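Local structure of amine oxidase (Emericella nidulans, 3PGB) at residues 80-85 and 149-154; 87-92 and 160-165; 73-78 and 128-133. The protein probably oxidises primary amines as a copper amine oxidase, using a copper ion and a topaquinone cofactor made from one of its own tyrosines. All blocks are in the same frame, centred on the assembly; numbering follows the deposited sequence.

Contact 1 (80-85 and 149-154)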
loop_
_atom_site.group_PDB
_atom_site.type_symbol
_atom_site.label_atom_id
_atom_site.label_comp_id
_atom_site.label_asym_id
_atom_site.label_seq_id
_atom_site.Cartn_x
_atom_site.Cartn_y
_atom_site.Cartn_z
ATOM N N ALA A 80 9.407 -43.568 -8.084
ATOM C CA ALA A 80 10.788 -43.569 -8.563
ATOM C C ALA A 80 11.214 -44.989 -8.935
ATOM O O ALA A 80 11.659 -45.242 -10.053
ATOM C CB ALA A 80 11.723 -42.989 -7.515
ATOM N N LYS A 81 11.049 -45.909 -7.991
ATOM C CA LYS A 81 11.386 -47.315 -8.196
ATOM C C LYS A 81 10.682 -47.887 -9.437
ATOM O O LYS A 81 11.299 -48.583 -10.244
ATOM C CB LYS A 81 11.022 -48.124 -6.938
ATOM C CG LYS A 81 11.408 -49.605 -6.978
ATOM C CD LYS A 81 10.358 -50.444 -7.715
ATOM N N TRP A 82 9.395 -47.575 -9.577
ATOM C CA TRP A 82 8.586 -48.028 -10.714
ATOM C C TRP A 82 9.133 -47.524 -12.041
ATOM O O TRP A 82 9.247 -48.289 -13.002
ATOM C CB TRP A 82 7.156 -47.528 -10.549
ATOM C CG TRP A 82 6.172 -48.093 -11.517
ATOM C CD1 TRP A 82 5.478 -49.256 -11.388
ATOM C CD2 TRP A 82 5.733 -47.495 -12.741
ATOM N NE1 TRP A 82 4.646 -49.436 -12.467
ATOM C CE2 TRP A 82 4.782 -48.368 -13.313
ATOM C CE3 TRP A 82 6.063 -46.314 -13.419
ATOM C CZ2 TRP A 82 4.151 -48.096 -14.529
ATOM C CZ3 TRP A 82 5.439 -46.044 -14.628
ATOM C CH2 TRP A 82 4.491 -46.934 -15.172
ATOM N N LEU A 83 9.466 -46.234 -12.086
ATOM C CA LEU A 83 9.970 -45.605 -13.306
ATOM C C LEU A 83 11.270 -46.255 -13.781
ATOM O O LEU A 83 11.465 -46.444 -14.977
ATOM C CB LEU A 83 10.173 -44.093 -13.111
ATOM C CG LEU A 83 8.916 -43.219 -13.136
ATOM C CD1 LEU A 83 9.214 -41.791 -12.678
ATOM C CD2 LEU A 83 8.297 -43.208 -14.521
ATOM N N PHE A 84 12.152 -46.597 -12.848
ATOM C CA PHE A 84 13.431 -47.210 -13.214
ATOM C C PHE A 84 13.254 -48.647 -13.684
ATOM O O PHE A 84 14.086 -49.157 -14.434
ATOM C CB PHE A 84 14.440 -47.138 -12.059
ATOM C CG PHE A 84 14.998 -45.759 -11.837
ATOM C CD1 PHE A 84 15.837 -45.181 -12.779
ATOM C CD2 PHE A 84 14.672 -45.034 -10.705
ATOM C CE1 PHE A 84 16.344 -43.916 -12.592
ATOM C CE2 PHE A 84 15.177 -43.765 -10.511
ATOM C CZ PHE A 84 16.017 -43.206 -11.457
ATOM N N GLY A 85 12.169 -49.286 -13.250
ATOM C CA GLY A 85 11.818 -50.627 -13.703
ATOM C C GLY A 85 11.015 -50.643 -14.997
ATOM O O GLY A 85 10.494 -51.682 -15.389
ATOM N N ILE A 149 4.589 -36.656 -18.305
ATOM C CA ILE A 149 3.795 -37.899 -18.334
ATOM C C ILE A 149 2.939 -38.040 -17.062
ATOM O O ILE A 149 3.163 -37.332 -16.083
ATOM C CB ILE A 149 4.701 -39.155 -18.522
ATOM C CG1 ILE A 149 5.661 -39.326 -17.343
ATOM C CG2 ILE A 149 5.509 -39.041 -19.797
ATOM C CD1 ILE A 149 6.538 -40.558 -17.437
ATOM N N LEU A 150 1.957 -38.942 -17.095
ATOM C CA LEU A 150 1.142 -39.272 -15.917
ATOM C C LEU A 150 1.425 -40.697 -15.471
ATOM O O LEU A 150 1.355 -41.621 -16.284
ATOM C CB LEU A 150 -0.352 -39.167 -16.222
ATOM C CG LEU A 150 -1.105 -37.866 -15.949
ATOM C CD1 LEU A 150 -2.612 -38.145 -15.972
ATOM C CD2 LEU A 150 -0.705 -37.229 -14.627
ATOM N N VAL A 151 1.723 -40.878 -14.185
ATOM C CA VAL A 151 1.928 -42.209 -13.621
ATOM C C VAL A 151 0.836 -42.510 -12.597
ATOM O O VAL A 151 0.709 -41.815 -11.583
ATOM C CB VAL A 151 3.306 -42.341 -12.966
ATOM C CG1 VAL A 151 3.446 -43.701 -12.289
ATOM C CG2 VAL A 151 4.408 -42.134 -14.006
ATOM N N GLY A 152 0.043 -43.540 -12.873
ATOM C CA GLY A 152 -1.047 -43.917 -11.987
ATOM C C GLY A 152 -1.842 -45.104 -12.498
ATOM O O GLY A 152 -1.549 -45.621 -13.573
ATOM N N PRO A 153 -2.860 -45.541 -11.731
ATOM C CA PRO A 153 -3.273 -44.961 -10.448
ATOM C C PRO A 153 -2.312 -45.291 -9.317
ATOM O O PRO A 153 -1.553 -46.262 -9.404
ATOM C CB PRO A 153 -4.635 -45.623 -10.174
ATOM C CG PRO A 153 -5.000 -46.362 -11.428
ATOM C CD PRO A 153 -3.702 -46.697 -12.083
ATOM N N LEU A 154 -2.343 -44.469 -8.273
ATOM C CA LEU A 154 -1.633 -44.761 -7.035
ATOM C C LEU A 154 -2.641 -45.343 -6.038
ATOM O O LEU A 154 -3.840 -45.096 -6.161
ATOM C CB LEU A 154 -0.967 -43.500 -6.472
ATOM C CG LEU A 154 0.077 -42.795 -7.350
ATOM C CD1 LEU A 154 0.812 -41.720 -6.554
ATOM C CD2 LEU A 154 1.074 -43.776 -7.936
#
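Chi1 near 180° in both residues swings the indole of Trp82 (-171°) and CG1 of Val151 (175°) across the gap into contact. They reach toward each other from helix and strand. Val151 CG1 lies against the benzo part of the indole, 3.9 Å from Trp82 CZ3 and about equally far from CE3. The methyl is 4.2 Å from the centroid of the six-membered ring of Trp82, an off-centre CH-pi contact. The other methyl of Val151, CG2, turns to Leu83 and stands 4.1 Å from Leu83 CD2. That same CD2 also lies in the plane of the Trp82 ring, at its edge. It touches Ile149 as well, with Leu83 CD2 and Ile149 CD1 4.3 Å apart. One leucine methyl therefore serves two strand residues, Ile149 and Val151, which sit two apart on the same side of the strand. The contact is wholly apolar, and Leu83, Ile149 and Val151 are all buried. Val134 of the neighbouring strand 131-138 and Trp162 of strand 161-164 pack beside this group. The axes of the short segments 80-84 and 149-152 come within 10.6 Å, at 112° between their directions. This is a helix packed across one face of an antiparallel sheet, an alpha+beta arrangement, as in the small N-terminal domains of copper amine oxidases.

Contact 2 (87-92 and 160-165). With NAG (2-acetamido-2-deoxy-beta-D-glucopyranose), chain B.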
loop_
_atom_site.group_PDB
_atom_site.type_symbol
_atom_site.label_atom_id
_atom_site.label_comp_id
_atom_site.label_asym_id
_atom_site.label_seq_id
_atom_site.Cartn_x
_atom_site.Cartn_y
_atom_site.Cartn_z
ATOM N N PRO A 87 11.746 -50.400 -18.693
ATOM C CA PRO A 87 12.865 -50.346 -19.648
ATOM C C PRO A 87 12.616 -49.458 -20.869
ATOM O O PRO A 87 13.565 -48.894 -21.404
ATOM C CB PRO A 87 13.068 -51.815 -20.057
ATOM C CG PRO A 87 11.818 -52.503 -19.697
ATOM C CD PRO A 87 11.234 -51.773 -18.528
ATOM N N GLU A 88 11.363 -49.325 -21.297
ATOM C CA GLU A 88 11.040 -48.414 -22.400
ATOM C C GLU A 88 11.474 -46.970 -22.127
ATOM O O GLU A 88 11.834 -46.247 -23.052
ATOM C CB GLU A 88 9.545 -48.455 -22.752
ATOM C CG GLU A 88 8.578 -47.821 -21.743
ATOM C CD GLU A 88 8.143 -48.768 -20.634
ATOM O OE1 GLU A 88 8.773 -49.841 -20.466
ATOM O OE2 GLU A 88 7.164 -48.430 -19.926
ATOM N N LEU A 89 11.432 -46.557 -20.863
ATOM C CA LEU A 89 11.873 -45.221 -20.473
ATOM C C LEU A 89 13.390 -45.148 -20.367
ATOM O O LEU A 89 13.965 -44.074 -20.484
ATOM C CB LEU A 89 11.245 -44.820 -19.137
ATOM C CG LEU A 89 9.726 -44.703 -19.129
ATOM C CD1 LEU A 89 9.241 -44.334 -17.732
ATOM C CD2 LEU A 89 9.258 -43.683 -20.169
ATOM N N ASN A 90 14.028 -46.286 -20.108
ATOM C CA ASN A 90 15.482 -46.390 -20.138
ATOM C C ASN A 90 16.140 -45.245 -19.365
ATOM O O ASN A 90 16.907 -44.459 -19.919
ATOM C CB ASN A 90 15.955 -46.440 -21.599
ATOM C CG ASN A 90 17.451 -46.631 -21.735
ATOM O OD1 ASN A 90 18.081 -47.350 -20.963
ATOM N ND2 ASN A 90 18.027 -45.970 -22.734
ATOM N N LEU A 91 15.821 -45.167 -18.075
ATOM C CA LEU A 91 16.250 -44.063 -17.225
ATOM C C LEU A 91 17.539 -44.396 -16.480
ATOM O O LEU A 91 17.763 -45.545 -16.100
ATOM C CB LEU A 91 15.153 -43.721 -16.216
ATOM C CG LEU A 91 13.805 -43.283 -16.794
ATOM C CD1 LEU A 91 12.742 -43.306 -15.722
ATOM C CD2 LEU A 91 13.901 -41.899 -17.434
ATOM N N THR A 92 18.377 -43.379 -16.282
ATOM C CA THR A 92 19.590 -43.484 -15.474
ATOM C C THR A 92 19.464 -42.571 -14.247
ATOM O O THR A 92 18.884 -41.488 -14.337
ATOM C CB THR A 92 20.832 -43.054 -16.279
ATOM O OG1 THR A 92 21.008 -43.929 -17.396
ATOM C CG2 THR A 92 22.092 -43.077 -15.414
ATOM N N THR A 160 -0.839 -49.990 -12.237
ATOM C CA THR A 160 -0.204 -48.710 -12.545
ATOM C C THR A 160 0.403 -48.668 -13.954
ATOM O O THR A 160 1.100 -49.596 -14.381
ATOM C CB THR A 160 0.875 -48.354 -11.492
ATOM O OG1 THR A 160 0.238 -48.017 -10.255
ATOM C CG2 THR A 160 1.729 -47.173 -11.950
ATOM N N THR A 161 0.128 -47.572 -14.657
ATOM C CA THR A 161 0.626 -47.345 -16.011
ATOM C C THR A 161 1.266 -45.959 -16.112
ATOM O O THR A 161 1.213 -45.179 -15.163
ATOM C CB THR A 161 -0.525 -47.409 -17.032
ATOM O OG1 THR A 161 -1.424 -46.319 -16.809
ATOM C CG2 THR A 161 -1.293 -48.713 -16.904
ATOM N N TRP A 162 1.882 -45.670 -17.258
ATOM C CA TRP A 162 2.267 -44.302 -17.614
ATOM C C TRP A 162 1.744 -43.942 -18.993
ATOM O O TRP A 162 1.447 -44.819 -19.795
ATOM C CB TRP A 162 3.781 -44.089 -17.536
ATOM C CG TRP A 162 4.597 -44.615 -18.686
ATOM C CD1 TRP A 162 5.217 -45.825 -18.758
ATOM C CD2 TRP A 162 4.934 -43.920 -19.893
ATOM N NE1 TRP A 162 5.897 -45.941 -19.946
ATOM C CE2 TRP A 162 5.745 -44.782 -20.658
ATOM C CE3 TRP A 162 4.623 -42.656 -20.407
ATOM C CZ2 TRP A 162 6.244 -44.426 -21.916
ATOM C CZ3 TRP A 162 5.115 -42.301 -21.655
ATOM C CH2 TRP A 162 5.919 -43.184 -22.395
ATOM N N GLU A 163 1.603 -42.645 -19.245
ATOM C CA GLU A 163 1.213 -42.152 -20.566
ATOM C C GLU A 163 1.622 -40.694 -20.730
ATOM O O GLU A 163 1.840 -39.994 -19.741
ATOM C CB GLU A 163 -0.299 -42.311 -20.801
ATOM C CG GLU A 163 -1.188 -41.540 -19.828
ATOM C CD GLU A 163 -2.685 -41.805 -20.033
ATOM O OE1 GLU A 163 -3.492 -40.861 -19.836
ATOM O OE2 GLU A 163 -3.057 -42.951 -20.389
ATOM N N PRO A 164 1.736 -40.232 -21.984
ATOM C CA PRO A 164 1.946 -38.808 -22.233
ATOM C C PRO A 164 0.842 -37.951 -21.612
ATOM O O PRO A 164 -0.306 -38.389 -21.530
ATOM C CB PRO A 164 1.899 -38.712 -23.761
ATOM C CG PRO A 164 2.299 -40.066 -24.236
ATOM C CD PRO A 164 1.720 -41.012 -23.237
ATOM N N LEU A 165 1.205 -36.749 -21.169
ATOM C CA LEU A 165 0.260 -35.793 -20.595
ATOM C C LEU A 165 0.214 -34.560 -21.483
ATOM O O LEU A 165 1.187 -33.815 -21.545
ATOM C CB LEU A 165 0.706 -35.396 -19.178
ATOM C CG LEU A 165 -0.145 -34.357 -18.433
ATOM C CD1 LEU A 165 -1.557 -34.863 -18.247
ATOM C CD2 LEU A 165 0.465 -33.989 -17.089
HETATM C C1 NAG B . 19.432 -45.995 -23.041
HETATM C C2 NAG B . 19.672 -45.922 -24.544
HETATM C C3 NAG B . 21.152 -45.877 -24.882
HETATM C C4 NAG B . 21.820 -44.764 -24.087
HETATM C C5 NAG B . 21.522 -44.931 -22.597
HETATM C C6 NAG B . 22.115 -43.776 -21.796
HETATM C C7 NAG B . 18.203 -46.955 -26.199
HETATM C C8 NAG B . 17.638 -48.243 -26.718
HETATM N N2 NAG B . 19.042 -47.066 -25.171
HETATM O O3 NAG B . 21.300 -45.637 -26.263
HETATM O O4 NAG B . 23.211 -44.832 -24.308
HETATM O O5 NAG B . 20.127 -44.963 -22.379
HETATM O O6 NAG B . 21.634 -43.776 -20.476
HETATM O O7 NAG B . 17.893 -45.887 -26.729
#
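Trp162 is met by two neighbouring residues, Glu88 at its edge and Leu89 over one face. The indole N-H points at the carboxylate, and Trp162 NE1 donates to Glu88 OE2 at 2.8 Å with an angle of 151° at the hydrogen. The acceptor lies almost exactly in the ring plane. It accepts the bond through its anti lone pair, the one turned away from the other carboxylate oxygen. Carboxylate and indole planes are only 17° apart, so the acid continues the plane of the ring. Leu89 CD2 stands 3.5 Å above that plane, offset toward the rim. It is 3.6 Å from Trp162 CZ2 and makes a CH-pi contact with the six-membered ring. Edge and face together restrict how the indole can turn.

The loop that follows helix 73-84 is thus fastened to strand 161-164, which pairs antiparallel with strand 145-152 in the sheet under that helix. From this strand the indole also reaches Ile149 and Val151.

Further out, Glu88 OE2 has another, strong partner: a salt bridge with Arg86, which also touches Trp162. This would probably favour the charged carboxylate. Glu88 has CG between the backbone N and the carbonyl carbon (chi1 71°), and a bend at chi2 then brings the acid to the indole edge. Leu89 is backed by Leu83 of the helix and Leu136 of strand 131-138. Asn90, which follows Leu89, carries a sugar: Asn90 ND2 is bonded to C1 of an N-linked NAG at 1.4 Å. That NAG also hydrogen-bonds Asp101 OD1, and its O6 lies 3.1 Å from Thr92 OG1.

Contact 3 (73-78 and 128-133)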
loop_
_atom_site.group_PDB
_atom_site.type_symbol
_atom_site.label_atom_id
_atom_site.label_comp_id
_atom_site.label_asym_id
_atom_site.label_seq_id
_atom_site.Cartn_x
_atom_site.Cartn_y
_atom_site.Cartn_z
ATOM N N ASP A 73 6.049 -39.284 1.085
ATOM C CA ASP A 73 7.387 -39.817 0.852
ATOM C C ASP A 73 7.372 -41.212 0.223
ATOM O O ASP A 73 8.125 -41.482 -0.711
ATOM C CB ASP A 73 8.178 -39.822 2.161
ATOM C CG ASP A 73 8.668 -38.434 2.544
ATOM O OD1 ASP A 73 8.274 -37.453 1.871
ATOM O OD2 ASP A 73 9.457 -38.323 3.508
ATOM N N ASP A 74 6.503 -42.081 0.729
ATOM C CA ASP A 74 6.388 -43.446 0.227
ATOM C C ASP A 74 5.962 -43.463 -1.243
ATOM O O ASP A 74 6.562 -44.164 -2.058
ATOM C CB ASP A 74 5.394 -44.258 1.079
ATOM C CG ASP A 74 5.938 -44.596 2.474
ATOM O OD1 ASP A 74 7.094 -44.235 2.784
ATOM O OD2 ASP A 74 5.199 -45.227 3.265
ATOM N N GLU A 75 4.925 -42.696 -1.571
ATOM C CA GLU A 75 4.445 -42.590 -2.947
ATOM C C GLU A 75 5.569 -42.178 -3.891
ATOM O O GLU A 75 5.769 -42.797 -4.931
ATOM C CB GLU A 75 3.310 -41.570 -3.047
ATOM C CG GLU A 75 1.983 -42.046 -2.488
ATOM C CD GLU A 75 0.955 -40.931 -2.393
ATOM O OE1 GLU A 75 -0.259 -41.230 -2.437
ATOM O OE2 GLU A 75 1.363 -39.751 -2.283
ATOM N N THR A 76 6.291 -41.128 -3.510
ATOM C CA THR A 76 7.408 -40.607 -4.291
ATOM C C THR A 76 8.501 -41.658 -4.460
ATOM O O THR A 76 9.123 -41.751 -5.517
ATOM C CB THR A 76 8.011 -39.354 -3.621
ATOM O OG1 THR A 76 6.977 -38.395 -3.376
ATOM C CG2 THR A 76 9.084 -38.726 -4.501
ATOM N N ALA A 77 8.728 -42.440 -3.409
ATOM C CA ALA A 77 9.673 -43.556 -3.447
ATOM C C ALA A 77 9.185 -44.674 -4.371
ATOM O O ALA A 77 9.947 -45.179 -5.199
ATOM C CB ALA A 77 9.897 -44.103 -2.044
ATOM N N ASP A 78 7.919 -45.060 -4.219
ATOM C CA ASP A 78 7.339 -46.111 -5.046
ATOM C C ASP A 78 7.372 -45.748 -6.540
ATOM O O ASP A 78 7.740 -46.581 -7.375
ATOM C CB ASP A 78 5.902 -46.423 -4.602
ATOM C CG ASP A 78 5.840 -47.286 -3.340
ATOM O OD1 ASP A 78 6.904 -47.674 -2.807
ATOM O OD2 ASP A 78 4.713 -47.585 -2.888
ATOM N N PRO A 128 -10.706 -38.152 -5.018
ATOM C CA PRO A 128 -10.099 -38.415 -6.326
ATOM C C PRO A 128 -8.915 -39.380 -6.276
ATOM O O PRO A 128 -8.092 -39.310 -5.366
ATOM C CB PRO A 128 -9.652 -37.025 -6.788
ATOM C CG PRO A 128 -10.581 -36.084 -6.101
ATOM C CD PRO A 128 -10.876 -36.706 -4.772
ATOM N N THR A 129 -8.849 -40.284 -7.247
ATOM C CA THR A 129 -7.747 -41.227 -7.330
ATOM C C THR A 129 -6.486 -40.428 -7.585
ATOM O O THR A 129 -6.482 -39.515 -8.410
ATOM C CB THR A 129 -7.949 -42.254 -8.470
ATOM O OG1 THR A 129 -9.154 -42.997 -8.242
ATOM C CG2 THR A 129 -6.763 -43.216 -8.552
ATOM N N ARG A 130 -5.424 -40.756 -6.864
ATOM C CA ARG A 130 -4.185 -40.008 -6.986
ATOM C C ARG A 130 -3.410 -40.489 -8.195
ATOM O O ARG A 130 -3.385 -41.686 -8.475
ATOM C CB ARG A 130 -3.310 -40.168 -5.746
ATOM C CG ARG A 130 -4.033 -39.953 -4.425
ATOM C CD ARG A 130 -3.053 -39.597 -3.315
ATOM N NE ARG A 130 -3.087 -38.164 -3.053
ATOM C CZ ARG A 130 -2.100 -37.451 -2.525
ATOM N NH1 ARG A 130 -0.944 -38.016 -2.178
ATOM N NH2 ARG A 130 -2.280 -36.146 -2.350
ATOM N N HIS A 131 -2.788 -39.542 -8.900
ATOM C CA HIS A 131 -1.835 -39.842 -9.971
ATOM C C HIS A 131 -0.617 -38.957 -9.799
ATOM O O HIS A 131 -0.725 -37.835 -9.298
ATOM C CB HIS A 131 -2.443 -39.578 -11.348
ATOM C CG HIS A 131 -3.743 -40.277 -11.577
ATOM N ND1 HIS A 131 -3.830 -41.501 -12.203
ATOM C CD2 HIS A 131 -5.012 -39.923 -11.261
ATOM C CE1 HIS A 131 -5.097 -41.873 -12.260
ATOM N NE2 HIS A 131 -5.834 -40.933 -11.697
ATOM N N ALA A 132 0.537 -39.461 -10.221
ATOM C CA ALA A 132 1.762 -38.674 -10.208
ATOM C C ALA A 132 1.939 -37.971 -11.554
ATOM O O ALA A 132 1.572 -38.502 -12.600
ATOM C CB ALA A 132 2.966 -39.557 -9.902
ATOM N N HIS A 133 2.468 -36.753 -11.501
ATOM C CA HIS A 133 2.964 -36.054 -12.675
ATOM C C HIS A 133 4.481 -36.229 -12.668
ATOM O O HIS A 133 5.143 -35.926 -11.674
ATOM C CB HIS A 133 2.564 -34.576 -12.628
ATOM C CG HIS A 133 3.237 -33.728 -13.665
ATOM N ND1 HIS A 133 3.692 -32.454 -13.400
ATOM C CD2 HIS A 133 3.542 -33.975 -14.962
ATOM C CE1 HIS A 133 4.246 -31.952 -14.491
ATOM N NE2 HIS A 133 4.166 -32.854 -15.453
#
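The carboxylate of Glu75 and the guanidinium of Arg130 meet edge on, with their planes 21° apart. The acid lies at the edge of the guanidinium, near its plane, and its partner there is NH1. This salt bridge ties the first turn of helix 73-84 to Arg130, at the start of the 131-138 strand region of the antiparallel sheet beneath that helix.

Both carboxylate oxygens turn to the same nitrogen. Arg130 NH1 is 2.9 Å from Glu75 OE2, but that hydrogen bond is strongly bent, at 117°. The bond from Arg130 NH1 to Glu75 OE1 is much straighter, at 172°, yet long at 3.3 Å. Each is weak as a hydrogen bond, so the attraction probably owes much to the opposite charges. It is a forked contact on one nitrogen and not a two-nitrogen clasp.

The two side chains run roughly perpendicular to each other. Glu75 runs out extended beyond CG, while Arg130 bends at chi3, which turns its guanidinium to the acid. Both residues are partly exposed, and the contact lies at the surface.

Other groups hold both ends of the bridge. Arg130 NH1 also donates to the backbone oxygen of Gly70, just ahead of the helix. Glu75 OE2 accepts a hydrogen bond from the backbone N of Thr72, the residue before the helix, so the glutamate binds back to the chain that starts its own helix. The aliphatic part of Arg130 joins in too, with Arg130 CD 3.4 Å from Glu75 OE1.

Contacts 1 and 3 use the same helix, 73-84, at its later and earlier turns. Contact 2 takes up the loop that follows it. On the other side, strands 131-138, 145-152 and 161-164 are neighbours in one antiparallel sheet, with 145-152 in the middle. Backbone pairs join the contacts directly, such as Ala132 N to Val151 O at 2.7 Å and Thr161 N to Gly152 O at 2.8 Å. Chemistry follows depth. Contact 1 is buried and apolar. Contact 2 is partly buried and pairs a leucine on the indole face with an acid at the indole N-H, near a glycan. Contact 3 lies at the surface and rests on charge.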